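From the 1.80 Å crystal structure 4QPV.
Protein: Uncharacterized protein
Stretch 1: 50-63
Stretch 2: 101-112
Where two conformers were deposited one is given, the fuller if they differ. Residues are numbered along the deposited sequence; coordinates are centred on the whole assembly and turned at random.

Stretch 1 (50-63) KIAKRGEQFFMDNF
Stretch 2 (101-112) SIIESDSSLRSE

Most unusually, the guanidinium of Arg54 is enclosed by backbone carbonyls rather than by a carboxylate of the other stretch. NE donates to Ile102 O (2.9 Å, 154°) and NH1 to Ser107 O (2.8 Å, 161°), both acceptors near the guanidinium plane. Ser105 O also lies 2.9 Å from NE, but over one face, where the angle is too poor for a hydrogen bond; Leu109 CG covers the opposite face. Chi angles of -66°, -74° and -92° fold the arginine into this site, and its NH1 also donates to Gln57 OE1 (2.8 Å).

Residues 50-63 are helical throughout; 101-103 form a 3-10 segment, followed by loop or turn. The stretches run in the same direction, with CA-CA spacings of 6.3 Å for Lys50-Ile103, 5.3 Å for Phe58-Leu109 and 5.3 Å for Asp61-Arg110.

At the start, Lys50 (t, p, t, t) forms a salt bridge from NZ to Asp106 OD1 (2.7 Å). Gln57, extended (t, t), donates from NE2 to Asp106 O (2.9 Å, 150°).

Further along, Asp61 (m) accepts Leu109 N at OD2 (2.7 Å, 164°). Asn62 (m) engages the backbone both ways: ND2 donates to Leu109 O (3.1 Å, 170°), and OD1 accepts Ser111 N (2.7 Å, 174°). Leu109 (m, t) packs its CB 4.1 Å from Phe58 CD2.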

# COMPACT_ATOMS: atom_id res chain seq x y z
N LYS A 50 8.37 -3.33 22.16
CA LYS A 50 9.50 -4.15 21.72
C LYS A 50 9.28 -4.63 20.30
O LYS A 50 10.19 -4.57 19.48
CB LYS A 50 9.69 -5.36 22.67
CG LYS A 50 10.81 -6.34 22.26
CD LYS A 50 12.20 -5.69 22.38
CE LYS A 50 13.28 -6.73 22.43
NZ LYS A 50 14.56 -6.15 22.92
N ILE A 51 8.05 -5.09 20.00
CA ILE A 51 7.75 -5.63 18.66
C ILE A 51 7.86 -4.51 17.63
O ILE A 51 8.46 -4.71 16.56
CB ILE A 51 6.38 -6.37 18.63
CG1 ILE A 51 6.40 -7.64 19.52
CG2 ILE A 51 5.99 -6.73 17.18
CD1 ILE A 51 4.93 -8.14 19.94
N ALA A 52 7.34 -3.31 17.96
CA ALA A 52 7.43 -2.13 17.09
C ALA A 52 8.89 -1.78 16.80
O ALA A 52 9.26 -1.59 15.64
CB ALA A 52 6.72 -0.94 17.74
N LYS A 53 9.74 -1.79 17.85
CA LYS A 53 11.18 -1.50 17.73
C LYS A 53 11.86 -2.53 16.82
O LYS A 53 12.66 -2.13 15.95
CB LYS A 53 11.84 -1.49 19.14
CG LYS A 53 13.35 -1.26 19.12
CD LYS A 53 13.94 -0.98 20.49
CE LYS A 53 14.06 -2.19 21.39
NZ LYS A 53 14.87 -1.89 22.60
N ARG A 54 11.56 -3.83 17.01
CA ARG A 54 12.14 -4.91 16.18
C ARG A 54 11.67 -4.80 14.72
O ARG A 54 12.46 -5.03 13.80
CB ARG A 54 11.85 -6.31 16.76
CG ARG A 54 12.53 -6.56 18.13
CD ARG A 54 14.03 -6.78 17.98
NE ARG A 54 14.36 -8.19 17.83
CZ ARG A 54 15.51 -8.66 17.34
NH1 ARG A 54 16.43 -7.82 16.87
NH2 ARG A 54 15.74 -9.96 17.31
N GLY A 55 10.40 -4.45 14.51
CA GLY A 55 9.86 -4.25 13.16
C GLY A 55 10.56 -3.12 12.44
O GLY A 55 11.01 -3.28 11.30
N GLU A 56 10.78 -2.00 13.14
CA GLU A 56 11.51 -0.85 12.58
C GLU A 56 12.95 -1.26 12.26
O GLU A 56 13.46 -0.97 11.17
CB GLU A 56 11.45 0.34 13.55
CG GLU A 56 10.04 0.94 13.60
CD GLU A 56 9.71 1.77 14.83
OE1 GLU A 56 10.61 1.99 15.68
OE2 GLU A 56 8.54 2.19 14.96
N GLN A 57 13.59 -2.02 13.19
CA GLN A 57 14.96 -2.50 12.99
C GLN A 57 15.03 -3.36 11.72
O GLN A 57 16.01 -3.25 10.98
CB GLN A 57 15.44 -3.32 14.20
CG GLN A 57 16.89 -3.83 14.08
CD GLN A 57 17.25 -4.77 15.20
OE1 GLN A 57 16.42 -5.12 16.05
NE2 GLN A 57 18.52 -5.18 15.28
N PHE A 58 14.04 -4.26 11.51
CA PHE A 58 14.02 -5.14 10.34
C PHE A 58 14.13 -4.33 9.03
O PHE A 58 14.92 -4.68 8.14
CB PHE A 58 12.75 -6.00 10.32
CG PHE A 58 12.70 -6.99 9.17
CD1 PHE A 58 12.19 -6.62 7.93
CD2 PHE A 58 13.13 -8.30 9.34
CE1 PHE A 58 12.16 -7.53 6.86
CE2 PHE A 58 13.09 -9.21 8.27
CZ PHE A 58 12.61 -8.82 7.04
N PHE A 59 13.34 -3.28 8.90
CA PHE A 59 13.31 -2.45 7.69
C PHE A 59 14.60 -1.67 7.52
O PHE A 59 15.03 -1.47 6.38
CB PHE A 59 12.09 -1.54 7.66
CG PHE A 59 10.85 -2.27 7.21
CD1 PHE A 59 10.10 -3.02 8.11
CD2 PHE A 59 10.49 -2.29 5.86
CE1 PHE A 59 8.99 -3.76 7.67
CE2 PHE A 59 9.40 -3.05 5.42
CZ PHE A 59 8.66 -3.77 6.33
N MSE A 60 15.25 -1.27 8.64
CA MSE A 60 16.53 -0.57 8.54
C MSE A 60 17.62 -1.56 8.10
O MSE A 60 18.34 -1.28 7.15
CB MSE A 60 16.91 0.15 9.85
CG MSE A 60 18.24 0.94 9.76
SE MSE A 60 18.28 2.32 8.34
CE MSE A 60 17.16 3.65 9.20
N ASP A 61 17.72 -2.74 8.77
CA ASP A 61 18.71 -3.76 8.45
C ASP A 61 18.62 -4.26 7.00
O ASP A 61 19.65 -4.41 6.33
CB ASP A 61 18.56 -4.97 9.39
CG ASP A 61 18.99 -4.71 10.83
OD1 ASP A 61 19.70 -3.70 11.07
OD2 ASP A 61 18.61 -5.50 11.71
N ASN A 62 17.41 -4.52 6.51
CA ASN A 62 17.23 -5.12 5.19
C ASN A 62 17.04 -4.14 4.04
O ASN A 62 17.48 -4.46 2.94
CB ASN A 62 16.06 -6.13 5.22
CG ASN A 62 16.40 -7.33 6.08
OD1 ASN A 62 17.33 -8.09 5.77
ND2 ASN A 62 15.81 -7.43 7.26
N PHE A 63 16.40 -3.00 4.27
CA PHE A 63 16.15 -2.06 3.17
C PHE A 63 16.88 -0.72 3.29
O PHE A 63 16.90 0.05 2.32
CB PHE A 63 14.63 -1.83 3.01
CG PHE A 63 13.88 -3.13 2.81
CD1 PHE A 63 13.96 -3.82 1.60
CD2 PHE A 63 13.16 -3.70 3.85
CE1 PHE A 63 13.28 -5.03 1.43
CE2 PHE A 63 12.50 -4.92 3.68
CZ PHE A 63 12.58 -5.59 2.47
N SER A 101 9.42 -15.21 19.67
CA SER A 101 10.85 -15.16 20.03
C SER A 101 11.55 -13.85 19.57
O SER A 101 12.69 -13.61 19.96
CB SER A 101 11.60 -16.36 19.46
OG SER A 101 11.60 -16.30 18.04
N ILE A 102 10.86 -12.99 18.80
CA ILE A 102 11.41 -11.69 18.39
C ILE A 102 11.78 -10.79 19.60
O ILE A 102 12.68 -9.96 19.47
CB ILE A 102 10.46 -10.93 17.40
CG1 ILE A 102 11.22 -9.81 16.64
CG2 ILE A 102 9.19 -10.40 18.11
CD1 ILE A 102 12.35 -10.28 15.69
N ILE A 103 11.14 -10.99 20.76
CA ILE A 103 11.43 -10.18 21.96
C ILE A 103 12.75 -10.58 22.64
O ILE A 103 13.19 -9.88 23.56
CB ILE A 103 10.25 -10.31 22.99
CG1 ILE A 103 10.15 -11.74 23.60
CG2 ILE A 103 8.91 -9.81 22.40
CD1 ILE A 103 9.29 -11.81 24.92
N GLU A 104 13.35 -11.70 22.23
CA GLU A 104 14.52 -12.27 22.90
C GLU A 104 15.85 -11.54 22.69
O GLU A 104 16.77 -11.74 23.48
CB GLU A 104 14.70 -13.73 22.50
CG GLU A 104 13.59 -14.63 23.02
CD GLU A 104 13.73 -16.10 22.66
OE1 GLU A 104 14.80 -16.49 22.15
OE2 GLU A 104 12.75 -16.85 22.86
N SER A 105 15.96 -10.71 21.65
CA SER A 105 17.24 -10.06 21.35
C SER A 105 17.07 -8.71 20.66
O SER A 105 15.97 -8.34 20.27
CB SER A 105 18.04 -10.99 20.42
OG SER A 105 19.28 -10.45 20.03
N ASP A 106 18.19 -7.98 20.50
CA ASP A 106 18.23 -6.75 19.69
C ASP A 106 19.26 -6.94 18.57
O ASP A 106 19.57 -5.98 17.86
CB ASP A 106 18.52 -5.50 20.53
CG ASP A 106 17.43 -5.19 21.52
OD1 ASP A 106 16.26 -5.03 21.09
OD2 ASP A 106 17.72 -5.18 22.73
N SER A 107 19.75 -8.17 18.40
CA SER A 107 20.76 -8.49 17.39
C SER A 107 20.20 -8.32 15.96
O SER A 107 18.99 -8.24 15.76
CB SER A 107 21.33 -9.89 17.58
OG SER A 107 20.35 -10.89 17.37
N SER A 108 21.11 -8.15 15.00
CA SER A 108 20.76 -7.91 13.60
C SER A 108 19.61 -8.78 13.09
O SER A 108 19.54 -9.98 13.36
CB SER A 108 21.99 -8.13 12.72
OG SER A 108 21.61 -7.96 11.37
N LEU A 109 18.73 -8.15 12.32
CA LEU A 109 17.61 -8.82 11.70
C LEU A 109 17.83 -8.98 10.19
O LEU A 109 16.88 -9.31 9.47
CB LEU A 109 16.29 -8.09 12.01
CG LEU A 109 15.80 -8.30 13.45
CD1 LEU A 109 14.62 -7.40 13.76
CD2 LEU A 109 15.43 -9.77 13.69
N ARG A 110 19.11 -8.79 9.72
CA ARG A 110 19.50 -8.98 8.31
C ARG A 110 19.04 -10.38 7.88
O ARG A 110 19.43 -11.37 8.51
CB ARG A 110 21.03 -8.79 8.18
CG ARG A 110 21.66 -9.26 6.87
CD ARG A 110 23.17 -9.06 6.87
NE ARG A 110 23.86 -10.02 7.73
CZ ARG A 110 24.35 -9.75 8.94
NH1 ARG A 110 24.24 -8.53 9.45
NH2 ARG A 110 24.96 -10.69 9.65
N SER A 111 18.16 -10.45 6.88
CA SER A 111 17.55 -11.68 6.40
C SER A 111 18.30 -12.37 5.26
O SER A 111 18.85 -11.71 4.37
CB SER A 111 16.13 -11.38 5.93
OG SER A 111 15.40 -12.55 5.59
N GLU A 112 18.27 -13.71 5.30
CA GLU A 112 18.83 -14.59 4.28
C GLU A 112 17.68 -15.30 3.52
O GLU A 112 17.92 -16.22 2.75
CB GLU A 112 19.82 -15.61 4.88
CG GLU A 112 21.13 -15.00 5.39
CD GLU A 112 21.95 -14.18 4.42
OE1 GLU A 112 22.04 -14.54 3.22
OE2 GLU A 112 22.55 -13.17 4.87
O HOH W 1 15.62 -8.51 24.07
O HOH W 2 14.85 -12.40 18.62
O HOH W 3 18.00 -11.11 15.99
O HOH W 4 15.82 -3.77 18.38